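Local coordinates for protein vibralactone Cyclase (Boreostereum vibrans, PDB 6KD0) that probably cyclises an acyclic precursor into the fused bicyclic beta-lactone of vibralactone, using an alpha/beta-hydrolase fold, at residues E300-H314 with L322-W336. Residues are numbered along the deposited sequence; the frame is centred on the assembly and turned at random.
Sequences ETRMTMYPGVPHAFH and LAQKFQEETIEGMSW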
loop_
_atom_site.group_PDB
_atom_site.type_symbol
_atom_site.label_atom_id
_atom_site.label_comp_id
_atom_site.label_asym_id
_atom_site.label_seq_id
_atom_site.Cartn_x
_atom_site.Cartn_y
_atom_site.Cartn_z
ATOM N N GLU A 300 12.791 -8.315 10.990
ATOM C CA GLU A 300 13.719 -7.598 10.127
ATOM C C GLU A 300 12.994 -6.540 9.304
ATOM O O GLU A 300 11.906 -6.773 8.770
ATOM C CB GLU A 300 14.462 -8.546 9.187
ATOM C CG GLU A 300 15.612 -7.838 8.437
ATOM C CD GLU A 300 16.278 -8.721 7.395
ATOM O OE1 GLU A 300 15.799 -9.853 7.174
ATOM O OE2 GLU A 300 17.277 -8.281 6.792
ATOM N N THR A 301 13.657 -5.403 9.127
ATOM C CA THR A 301 12.967 -4.165 8.826
ATOM C C THR A 301 13.912 -3.198 8.126
ATOM O O THR A 301 15.103 -3.123 8.456
ATOM C CB THR A 301 12.439 -3.605 10.148
ATOM O OG1 THR A 301 11.011 -3.637 10.178
ATOM C CG2 THR A 301 12.973 -2.259 10.437
ATOM N N ARG A 302 13.376 -2.488 7.137
ATOM C CA ARG A 302 14.061 -1.386 6.479
ATOM C C ARG A 302 13.095 -0.225 6.330
ATOM O O ARG A 302 11.905 -0.430 6.095
ATOM C CB ARG A 302 14.615 -1.785 5.120
ATOM C CG ARG A 302 15.798 -2.703 5.221
ATOM C CD ARG A 302 16.541 -2.859 3.917
ATOM N NE ARG A 302 17.578 -3.875 4.072
ATOM C CZ ARG A 302 18.348 -4.345 3.094
ATOM N NH1 ARG A 302 18.212 -3.896 1.848
ATOM N NH2 ARG A 302 19.259 -5.276 3.370
ATOM N N MET A 303 13.605 0.985 6.501
ATOM C CA MET A 303 12.822 2.205 6.437
ATOM C C MET A 303 13.468 3.107 5.395
ATOM O O MET A 303 14.696 3.147 5.287
ATOM C CB MET A 303 12.798 2.878 7.813
ATOM C CG MET A 303 12.575 4.378 7.839
ATOM S SD MET A 303 10.861 4.789 7.502
ATOM C CE MET A 303 10.036 3.777 8.732
ATOM N N THR A 304 12.645 3.782 4.599
ATOM C CA THR A 304 13.106 4.811 3.674
ATOM C C THR A 304 12.226 6.026 3.862
ATOM O O THR A 304 11.001 5.913 3.743
ATOM C CB THR A 304 13.030 4.361 2.216
ATOM O OG1 THR A 304 13.778 3.155 2.050
ATOM C CG2 THR A 304 13.605 5.449 1.331
ATOM N N MET A 305 12.840 7.177 4.132
ATOM C CA MET A 305 12.122 8.427 4.349
ATOM C C MET A 305 12.356 9.390 3.184
ATOM O O MET A 305 13.503 9.612 2.771
ATOM C CB MET A 305 12.550 9.069 5.676
ATOM C CG MET A 305 12.018 10.486 5.880
ATOM S SD MET A 305 10.204 10.587 6.054
ATOM C CE MET A 305 9.946 9.713 7.613
ATOM N N TYR A 306 11.274 9.961 2.648
ATOM C CA TYR A 306 11.342 11.013 1.639
ATOM C C TYR A 306 10.967 12.342 2.277
ATOM O O TYR A 306 9.777 12.685 2.371
ATOM C CB TYR A 306 10.428 10.697 0.449
ATOM C CG TYR A 306 11.057 9.699 -0.490
ATOM C CD1 TYR A 306 11.193 8.366 -0.127
ATOM C CD2 TYR A 306 11.559 10.103 -1.724
ATOM C CE1 TYR A 306 11.793 7.461 -0.976
ATOM C CE2 TYR A 306 12.159 9.197 -2.585
ATOM C CZ TYR A 306 12.267 7.883 -2.206
ATOM O OH TYR A 306 12.868 6.973 -3.049
ATOM N N PRO A 307 11.941 13.127 2.747
ATOM C CA PRO A 307 11.604 14.396 3.400
ATOM C C PRO A 307 11.057 15.416 2.413
ATOM O O PRO A 307 11.370 15.402 1.221
ATOM C CB PRO A 307 12.934 14.869 4.003
ATOM C CG PRO A 307 13.998 14.017 3.426
ATOM C CD PRO A 307 13.378 12.807 2.800
ATOM N N GLY A 308 10.213 16.302 2.933
ATOM C CA GLY A 308 9.731 17.445 2.178
ATOM C C GLY A 308 8.760 17.145 1.054
ATOM O O GLY A 308 8.504 18.032 0.227
ATOM N N VAL A 309 8.218 15.934 0.981
ATOM C CA VAL A 309 7.195 15.653 -0.027
ATOM C C VAL A 309 5.954 15.061 0.630
ATOM O O VAL A 309 6.049 14.394 1.676
ATOM C CB VAL A 309 7.730 14.733 -1.136
ATOM C CG1 VAL A 309 8.629 15.542 -2.059
ATOM C CG2 VAL A 309 8.482 13.570 -0.549
ATOM N N PRO A 310 4.781 15.287 0.051
ATOM C CA PRO A 310 3.531 14.875 0.690
ATOM C C PRO A 310 3.141 13.427 0.386
ATOM O O PRO A 310 3.717 12.732 -0.453
ATOM C CB PRO A 310 2.522 15.848 0.085
ATOM C CG PRO A 310 3.029 16.048 -1.297
ATOM C CD PRO A 310 4.529 16.117 -1.142
ATOM N N HIS A 311 2.110 13.000 1.104
ATOM C CA HIS A 311 1.446 11.712 0.926
ATOM C C HIS A 311 1.080 11.460 -0.531
ATOM O O HIS A 311 0.338 12.237 -1.142
ATOM C CB HIS A 311 0.194 11.715 1.799
ATOM C CG HIS A 311 -0.431 10.371 2.008
ATOM N ND1 HIS A 311 -0.097 9.555 3.066
ATOM C CD2 HIS A 311 -1.424 9.740 1.342
ATOM C CE1 HIS A 311 -0.848 8.469 3.036
ATOM N NE2 HIS A 311 -1.660 8.556 1.997
ATOM N N ALA A 312 1.615 10.375 -1.089
ATOM C CA ALA A 312 1.280 9.918 -2.437
ATOM C C ALA A 312 1.717 10.887 -3.524
ATOM O O ALA A 312 1.098 10.917 -4.598
ATOM C CB ALA A 312 -0.221 9.662 -2.594
ATOM N N PHE A 313 2.753 11.696 -3.261
ATOM C CA PHE A 313 3.230 12.632 -4.275
ATOM C C PHE A 313 3.700 11.909 -5.528
ATOM O O PHE A 313 3.658 12.484 -6.618
ATOM C CB PHE A 313 4.362 13.490 -3.724
ATOM C CG PHE A 313 5.707 12.833 -3.841
ATOM C CD1 PHE A 313 6.108 11.880 -2.916
ATOM C CD2 PHE A 313 6.556 13.145 -4.893
ATOM C CE1 PHE A 313 7.349 11.259 -3.034
ATOM C CE2 PHE A 313 7.785 12.524 -5.017
ATOM C CZ PHE A 313 8.179 11.582 -4.087
ATOM N N HIS A 314 4.162 10.652 -5.400
ATOM C CA HIS A 314 4.647 9.937 -6.575
ATOM C C HIS A 314 3.525 9.444 -7.477
ATOM O O HIS A 314 3.785 9.144 -8.641
ATOM C CB HIS A 314 5.578 8.783 -6.165
ATOM C CG HIS A 314 4.888 7.501 -5.813
ATOM N ND1 HIS A 314 4.130 7.347 -4.672
ATOM C CD2 HIS A 314 4.896 6.292 -6.422
ATOM C CE1 HIS A 314 3.679 6.108 -4.611
ATOM N NE2 HIS A 314 4.127 5.447 -5.661
ATOM N N LEU A 322 12.202 12.904 -8.552
ATOM C CA LEU A 322 12.082 12.354 -7.202
ATOM C C LEU A 322 11.005 11.273 -7.120
ATOM O O LEU A 322 11.182 10.264 -6.423
ATOM C CB LEU A 322 11.779 13.478 -6.215
ATOM C CG LEU A 322 12.009 13.196 -4.735
ATOM C CD1 LEU A 322 13.453 12.759 -4.465
ATOM C CD2 LEU A 322 11.659 14.423 -3.932
ATOM N N ALA A 323 9.873 11.484 -7.801
ATOM C CA ALA A 323 8.797 10.495 -7.831
ATOM C C ALA A 323 9.239 9.225 -8.543
ATOM O O ALA A 323 8.912 8.107 -8.117
ATOM C CB ALA A 323 7.564 11.098 -8.505
ATOM N N GLN A 324 9.978 9.374 -9.644
ATOM C CA GLN A 324 10.513 8.199 -10.313
ATOM C C GLN A 324 11.456 7.452 -9.389
ATOM O O GLN A 324 11.477 6.216 -9.376
ATOM C CB GLN A 324 11.210 8.610 -11.608
ATOM C CG GLN A 324 10.211 8.912 -12.710
ATOM C CD GLN A 324 10.788 9.790 -13.796
ATOM O OE1 GLN A 324 10.462 10.974 -13.906
ATOM N NE2 GLN A 324 11.655 9.217 -14.597
ATOM N N LYS A 325 12.217 8.183 -8.572
ATOM C CA LYS A 325 13.125 7.503 -7.652
ATOM C C LYS A 325 12.336 6.747 -6.593
ATOM O O LYS A 325 12.706 5.630 -6.208
ATOM C CB LYS A 325 14.083 8.506 -7.014
ATOM C CG LYS A 325 15.185 7.848 -6.209
ATOM C CD LYS A 325 16.255 8.847 -5.785
ATOM C CE LYS A 325 17.240 8.232 -4.784
ATOM N NZ LYS A 325 17.184 8.933 -3.463
ATOM N N PHE A 326 11.242 7.346 -6.119
ATOM C CA PHE A 326 10.349 6.658 -5.189
ATOM C C PHE A 326 9.846 5.338 -5.776
ATOM O O PHE A 326 9.845 4.299 -5.102
ATOM C CB PHE A 326 9.179 7.583 -4.820
ATOM C CG PHE A 326 8.345 7.092 -3.645
ATOM C CD1 PHE A 326 7.395 6.090 -3.808
ATOM C CD2 PHE A 326 8.511 7.648 -2.385
ATOM C CE1 PHE A 326 6.625 5.637 -2.714
ATOM C CE2 PHE A 326 7.749 7.212 -1.296
ATOM C CZ PHE A 326 6.810 6.210 -1.467
ATOM N N GLN A 327 9.419 5.349 -7.039
ATOM C CA GLN A 327 8.953 4.087 -7.622
ATOM C C GLN A 327 10.103 3.098 -7.803
ATOM O O GLN A 327 9.936 1.889 -7.565
ATOM C CB GLN A 327 8.227 4.311 -8.945
ATOM C CG GLN A 327 7.600 3.028 -9.499
ATOM C CD GLN A 327 6.498 2.453 -8.605
ATOM O OE1 GLN A 327 5.985 3.126 -7.705
ATOM N NE2 GLN A 327 6.121 1.213 -8.866
ATOM N N GLU A 328 11.285 3.594 -8.190
ATOM C CA GLU A 328 12.453 2.725 -8.337
ATOM C C GLU A 328 12.832 2.083 -7.010
ATOM O O GLU A 328 13.181 0.900 -6.962
ATOM C CB GLU A 328 13.639 3.513 -8.894
ATOM C CG GLU A 328 13.496 3.922 -10.356
ATOM C CD GLU A 328 14.524 4.982 -10.763
ATOM O OE1 GLU A 328 15.489 5.199 -9.992
ATOM O OE2 GLU A 328 14.364 5.598 -11.842
ATOM N N GLU A 329 12.766 2.848 -5.920
ATOM C CA GLU A 329 13.083 2.300 -4.606
ATOM C C GLU A 329 11.986 1.364 -4.099
ATOM O O GLU A 329 12.282 0.418 -3.357
ATOM C CB GLU A 329 13.334 3.428 -3.614
ATOM C CG GLU A 329 13.726 2.919 -2.223
ATOM C CD GLU A 329 14.572 3.913 -1.447
ATOM O OE1 GLU A 329 15.236 3.491 -0.467
ATOM O OE2 GLU A 329 14.561 5.116 -1.811
ATOM N N THR A 330 10.726 1.604 -4.487
ATOM C CA THR A 330 9.671 0.619 -4.247
ATOM C C THR A 330 10.053 -0.718 -4.863
ATOM O O THR A 330 9.989 -1.776 -4.213
ATOM C CB THR A 330 8.335 1.100 -4.843
ATOM O OG1 THR A 330 7.896 2.293 -4.179
ATOM C CG2 THR A 330 7.257 0.012 -4.704
ATOM N N ILE A 331 10.456 -0.680 -6.132
ATOM C CA ILE A 331 10.804 -1.903 -6.847
ATOM C C ILE A 331 12.047 -2.551 -6.243
ATOM O O ILE A 331 12.135 -3.784 -6.155
ATOM C CB ILE A 331 10.970 -1.604 -8.348
ATOM C CG1 ILE A 331 9.615 -1.204 -8.944
ATOM C CG2 ILE A 331 11.555 -2.804 -9.061
ATOM C CD1 ILE A 331 9.705 -0.699 -10.375
ATOM N N GLU A 332 13.005 -1.737 -5.783
ATOM C CA GLU A 332 14.203 -2.259 -5.117
ATOM C C GLU A 332 13.860 -2.922 -3.787
ATOM O O GLU A 332 14.469 -3.931 -3.413
ATOM C CB GLU A 332 15.222 -1.142 -4.882
ATOM C CG GLU A 332 16.134 -0.821 -6.056
ATOM C CD GLU A 332 16.982 0.425 -5.800
ATOM O OE1 GLU A 332 17.575 0.955 -6.774
ATOM O OE2 GLU A 332 17.059 0.871 -4.624
ATOM N N GLY A 333 12.909 -2.355 -3.044
ATOM C CA GLY A 333 12.471 -2.995 -1.811
ATOM C C GLY A 333 11.773 -4.316 -2.077
ATOM O O GLY A 333 11.985 -5.306 -1.369
ATOM N N MET A 334 10.931 -4.349 -3.108
ATOM C CA MET A 334 10.375 -5.627 -3.551
ATOM C C MET A 334 11.479 -6.627 -3.875
ATOM O O MET A 334 11.390 -7.805 -3.511
ATOM C CB MET A 334 9.480 -5.427 -4.766
ATOM C CG MET A 334 8.209 -4.637 -4.451
ATOM S SD MET A 334 7.180 -4.348 -5.893
ATOM C CE MET A 334 5.707 -3.698 -5.065
ATOM N N SER A 335 12.492 -6.188 -4.622
ATOM C CA SER A 335 13.580 -7.090 -4.988
ATOM C C SER A 335 14.298 -7.605 -3.755
ATOM O O SER A 335 14.664 -8.780 -3.704
ATOM C CB SER A 335 14.558 -6.390 -5.926
ATOM O OG SER A 335 14.055 -6.456 -7.238
ATOM N N TRP A 336 14.502 -6.743 -2.751
ATOM C CA TRP A 336 15.091 -7.182 -1.490
ATOM C C TRP A 336 14.247 -8.274 -0.858
ATOM O O TRP A 336 14.753 -9.346 -0.505
ATOM C CB TRP A 336 15.246 -5.996 -0.538
ATOM C CG TRP A 336 15.651 -6.395 0.850
ATOM C CD1 TRP A 336 16.788 -7.062 1.220
ATOM C CD2 TRP A 336 14.907 -6.168 2.053
ATOM N NE1 TRP A 336 16.803 -7.251 2.587
ATOM C CE2 TRP A 336 15.660 -6.715 3.121
ATOM C CE3 TRP A 336 13.687 -5.547 2.332
ATOM C CZ2 TRP A 336 15.223 -6.664 4.448
ATOM C CZ3 TRP A 336 13.245 -5.501 3.645
ATOM C CH2 TRP A 336 14.022 -6.054 4.690
HETATM O O HOH W 1 3.831 2.600 -6.094
#
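Arg302 lays its guanidinium flat on the indole of Trp336, the planes 15° apart, with CZ 3.5 Å from the centroid of the five-membered ring, a cation-pi contact. Its CD sits over the six-membered ring, so the extended chain follows the indole face, while Glu300 brings OE2 to the indole edge at CZ2. With CG anti to the backbone N (chi1 171°), the indole of Trp336 is carried toward the strand. Putting an alanine here would probably leave the Arg302 guanidinium without its aromatic platform and less firmly held. Glu329 uses both carboxylate oxygens: Thr304 OG1 donates to Glu329 OE1 at 2.9 Å from above the carboxylate plane, and Tyr306 OH gives Glu329 OE2 a weak bond. Strand 301-307, at one side of the central alpha/beta-hydrolase sheet, runs antiparallel to helix segment 322-336, the axes 11.0 Å apart at closest approach. Tyr306 also opens an aromatic cluster with Phe313, His314 and Phe326. Phe326 turns its edge to the Tyr306 face, CD2 lying 3.5 Å above that ring, and receives the edge of Phe313, offset, on its own face. Phe326 CD1 lies over one face of the His314 imidazole, 3.5 Å from His314 CG, the rings inclined at 31°, and a water bridges His314 NE2 to Gln327 OE1. The turn between the strand and Phe313 carries His311, hydrogen-bonded to Asp281 and Ser177 in a probable catalytic triad.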